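Local coordinates for mannosyl-glycoprotein endo-beta-N-acetylglucosamidase-like domain-containing protein (Pseudomonas protegens, PDB 4KT3) that is a type VI secretion effector of the peptidoglycan glycoside hydrolase kind, which probably cleaves the glycan strands of rival bacteria and is paired with an immunity protein, at residues Pro90-Glu98 with Ala109-Ser120. Sequence-based numbering, arbitrary orientation.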
loop_
_atom_site.group_PDB
_atom_site.type_symbol
_atom_site.label_atom_id
_atom_site.label_comp_id
_atom_site.label_asym_id
_atom_site.label_seq_id
_atom_site.Cartn_x
_atom_site.Cartn_y
_atom_site.Cartn_z
ATOM N N PRO A 90 -7.008 21.419 1.115
ATOM C CA PRO A 90 -8.112 21.369 0.154
ATOM C C PRO A 90 -7.668 20.900 -1.221
ATOM O O PRO A 90 -6.549 21.198 -1.639
ATOM C CB PRO A 90 -8.592 22.820 0.092
ATOM C CG PRO A 90 -7.347 23.641 0.384
ATOM C CD PRO A 90 -6.517 22.796 1.335
ATOM N N ALA A 91 -8.551 20.174 -1.907
ATOM C CA ALA A 91 -8.279 19.691 -3.252
ATOM C C ALA A 91 -9.473 20.042 -4.129
ATOM O O ALA A 91 -10.600 20.102 -3.639
ATOM C CB ALA A 91 -8.062 18.197 -3.238
ATOM N N PRO A 92 -9.232 20.301 -5.424
ATOM C CA PRO A 92 -10.364 20.556 -6.318
ATOM C C PRO A 92 -11.349 19.397 -6.286
ATOM O O PRO A 92 -10.946 18.226 -6.185
ATOM C CB PRO A 92 -9.714 20.671 -7.699
ATOM C CG PRO A 92 -8.279 20.977 -7.440
ATOM C CD PRO A 92 -7.943 20.322 -6.135
ATOM N N LEU A 93 -12.631 19.741 -6.376
ATOM C CA LEU A 93 -13.737 18.777 -6.425
ATOM C C LEU A 93 -14.042 18.104 -5.091
ATOM O O LEU A 93 -14.943 17.269 -5.017
ATOM C CB LEU A 93 -13.537 17.715 -7.526
ATOM C CG LEU A 93 -13.362 18.208 -8.963
ATOM C CD1 LEU A 93 -12.761 17.116 -9.845
ATOM C CD2 LEU A 93 -14.706 18.696 -9.524
ATOM N N GLN A 94 -13.334 18.456 -4.025
ATOM C CA GLN A 94 -13.635 17.800 -2.748
ATOM C C GLN A 94 -15.043 18.163 -2.250
ATOM O O GLN A 94 -15.565 19.261 -2.531
ATOM C CB GLN A 94 -12.593 18.135 -1.676
ATOM C CG GLN A 94 -12.727 19.523 -1.051
ATOM C CD GLN A 94 -11.710 19.745 0.040
ATOM O OE1 GLN A 94 -10.557 19.333 -0.083
ATOM N NE2 GLN A 94 -12.131 20.392 1.127
ATOM N N ILE A 95 -15.642 17.243 -1.492
ATOM C CA ILE A 95 -16.951 17.480 -0.892
ATOM C C ILE A 95 -16.826 17.655 0.626
ATOM O O ILE A 95 -17.815 17.886 1.319
ATOM C CB ILE A 95 -17.958 16.350 -1.221
ATOM C CG1 ILE A 95 -17.478 15.006 -0.661
ATOM C CG2 ILE A 95 -18.175 16.256 -2.730
ATOM C CD1 ILE A 95 -18.514 13.896 -0.746
ATOM N N GLY A 96 -15.599 17.557 1.127
ATOM C CA GLY A 96 -15.319 17.718 2.543
ATOM C C GLY A 96 -13.862 17.396 2.820
ATOM O O GLY A 96 -13.093 17.143 1.890
ATOM N N ALA A 97 -13.494 17.389 4.100
ATOM C CA ALA A 97 -12.121 17.121 4.528
ATOM C C ALA A 97 -12.121 16.563 5.944
ATOM O O ALA A 97 -13.003 16.883 6.742
ATOM C CB ALA A 97 -11.295 18.404 4.481
ATOM N N GLU A 98 -11.107 15.757 6.254
ATOM C CA GLU A 98 -11.003 15.084 7.541
ATOM C C GLU A 98 -9.533 14.813 7.878
ATOM O O GLU A 98 -8.733 14.519 6.994
ATOM C CB GLU A 98 -11.780 13.786 7.411
ATOM C CG GLU A 98 -11.725 12.854 8.559
ATOM C CD GLU A 98 -12.401 11.556 8.197
ATOM O OE1 GLU A 98 -11.692 10.540 8.108
ATOM O OE2 GLU A 98 -13.631 11.564 7.964
ATOM N N ALA A 109 -8.737 15.131 1.780
ATOM C CA ALA A 109 -9.980 15.436 1.087
ATOM C C ALA A 109 -10.939 14.251 1.062
ATOM O O ALA A 109 -10.523 13.092 1.108
ATOM C CB ALA A 109 -9.670 15.857 -0.326
ATOM N N LYS A 110 -12.229 14.571 0.962
ATOM C CA LYS A 110 -13.272 13.585 0.684
ATOM C C LYS A 110 -13.825 13.881 -0.708
ATOM O O LYS A 110 -13.926 15.047 -1.093
ATOM C CB LYS A 110 -14.419 13.709 1.689
ATOM C CG LYS A 110 -14.023 13.666 3.138
ATOM C CD LYS A 110 -15.257 13.752 4.030
ATOM C CE LYS A 110 -14.893 13.576 5.496
ATOM N NZ LYS A 110 -16.099 13.448 6.364
ATOM N N PHE A 111 -14.180 12.828 -1.440
ATOM C CA PHE A 111 -14.762 12.943 -2.777
ATOM C C PHE A 111 -16.036 12.116 -2.941
ATOM O O PHE A 111 -16.343 11.245 -2.120
ATOM C CB PHE A 111 -13.750 12.502 -3.836
ATOM C CG PHE A 111 -12.500 13.315 -3.845
ATOM C CD1 PHE A 111 -12.474 14.542 -4.485
ATOM C CD2 PHE A 111 -11.359 12.875 -3.195
ATOM C CE1 PHE A 111 -11.343 15.306 -4.476
ATOM C CE2 PHE A 111 -10.220 13.635 -3.195
ATOM C CZ PHE A 111 -10.209 14.859 -3.829
ATOM N N ASP A 112 -16.752 12.361 -4.038
ATOM C CA ASP A 112 -17.953 11.586 -4.364
ATOM C C ASP A 112 -17.648 10.183 -4.880
ATOM O O ASP A 112 -18.500 9.288 -4.800
ATOM C CB ASP A 112 -18.783 12.315 -5.422
ATOM C CG ASP A 112 -19.672 13.398 -4.846
ATOM O OD1 ASP A 112 -20.219 13.230 -3.741
ATOM O OD2 ASP A 112 -19.841 14.428 -5.536
ATOM N N SER A 113 -16.446 9.985 -5.414
ATOM C CA SER A 113 -16.123 8.742 -6.111
ATOM C C SER A 113 -14.644 8.670 -6.453
ATOM O O SER A 113 -13.951 9.681 -6.430
ATOM C CB SER A 113 -16.902 8.676 -7.413
ATOM O OG SER A 113 -16.492 9.719 -8.286
ATOM N N PHE A 114 -14.186 7.470 -6.790
ATOM C CA PHE A 114 -12.845 7.249 -7.323
ATOM C C PHE A 114 -12.604 8.239 -8.461
ATOM O O PHE A 114 -11.578 8.928 -8.499
ATOM C CB PHE A 114 -12.709 5.803 -7.841
ATOM C CG PHE A 114 -11.380 5.503 -8.467
ATOM C CD1 PHE A 114 -11.065 5.988 -9.724
ATOM C CD2 PHE A 114 -10.458 4.713 -7.814
ATOM C CE1 PHE A 114 -9.827 5.721 -10.309
ATOM C CE2 PHE A 114 -9.216 4.446 -8.384
ATOM C CZ PHE A 114 -8.896 4.954 -9.633
ATOM N N GLN A 115 -13.566 8.314 -9.380
ATOM C CA GLN A 115 -13.422 9.128 -10.572
ATOM C C GLN A 115 -13.147 10.585 -10.195
ATOM O O GLN A 115 -12.254 11.229 -10.776
ATOM C CB GLN A 115 -14.686 9.043 -11.433
ATOM N N LYS A 116 -13.908 11.118 -9.244
ATOM C CA LYS A 116 -13.698 12.500 -8.813
ATOM C C LYS A 116 -12.326 12.673 -8.176
ATOM O O LYS A 116 -11.690 13.696 -8.385
ATOM C CB LYS A 116 -14.783 12.961 -7.844
ATOM C CG LYS A 116 -16.123 13.180 -8.496
ATOM C CD LYS A 116 -16.178 14.468 -9.268
ATOM C CE LYS A 116 -17.574 14.631 -9.869
ATOM N NZ LYS A 116 -17.864 16.005 -10.308
ATOM N N SER A 117 -11.856 11.685 -7.423
ATOM C CA SER A 117 -10.534 11.812 -6.811
ATOM C C SER A 117 -9.452 11.838 -7.894
ATOM O O SER A 117 -8.448 12.569 -7.753
ATOM C CB SER A 117 -10.277 10.739 -5.728
ATOM O OG SER A 117 -9.941 9.457 -6.244
ATOM N N ALA A 118 -9.667 11.073 -8.969
ATOM C CA ALA A 118 -8.726 11.039 -10.086
ATOM C C ALA A 118 -8.750 12.374 -10.841
ATOM O O ALA A 118 -7.705 12.888 -11.254
ATOM C CB ALA A 118 -9.045 9.873 -11.032
ATOM N N GLN A 119 -9.943 12.926 -11.037
ATOM C CA GLN A 119 -10.082 14.235 -11.674
ATOM C C GLN A 119 -9.433 15.342 -10.823
ATOM O O GLN A 119 -8.901 16.325 -11.353
ATOM C CB GLN A 119 -11.570 14.524 -11.938
ATOM C CG GLN A 119 -12.179 13.590 -12.986
ATOM C CD GLN A 119 -13.670 13.745 -13.154
ATOM O OE1 GLN A 119 -14.387 14.141 -12.246
ATOM N NE2 GLN A 119 -14.143 13.427 -14.347
ATOM N N SER A 120 -9.483 15.171 -9.508
ATOM C CA SER A 120 -8.863 16.113 -8.593
ATOM C C SER A 120 -7.349 16.078 -8.765
ATOM O O SER A 120 -6.691 17.135 -8.890
ATOM C CB SER A 120 -9.242 15.761 -7.163
ATOM O OG SER A 120 -8.741 16.729 -6.261
HETATM O O HOH W 1 -16.213 14.806 -5.438
#
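The Phe111 ring sits between the turn Ala91-Gln94 and the helix that begins at Phe114. Ser117 CA lies over the centre of one face, 3.8 Å above the plane, while Pro92 O meets the edge at Phe111 CE1 (3.4 Å) and Ala91 CB approaches Phe111 CZ near the ring plane. A water, also at the edge, donates to Leu93 O and accepts from Asp112 N, tying the turn to the chain just before the helix. Ser120 OG donates to a lone pair of Pro92 O, in the carbonyl plane (2.7 Å); with OG anti to the backbone N (chi1 -175°), the hydroxyl reaches out from the helix to the turn. Beside it, Leu93 lays CD1 against Gln119 CB (3.5 Å). The type II turn is braced from within by Gln94, whose OE1 accepts from Ala91 N (2.8 Å), with the donor above the side-chain carbonyl plane. Beyond the turn, Ile95 N donates to Lys110 O (2.8 Å) and Lys110 N to Gly96 O (2.9 Å). The extended Lys110 side chain passes over Gly96 and crosses Glu98 at about a right angle; Lys110 NZ forms a long salt bridge with Glu98 OE2 (3.5 Å), while Glu98 OE1 makes another, with Arg76. The backbone bonds and Lys110 close a small antiparallel beta hairpin, strands 96-98 and 108-110; the turn and Phe111 set it against helix 114-129 in a mainly helical glucosaminidase domain of the lysozyme clan.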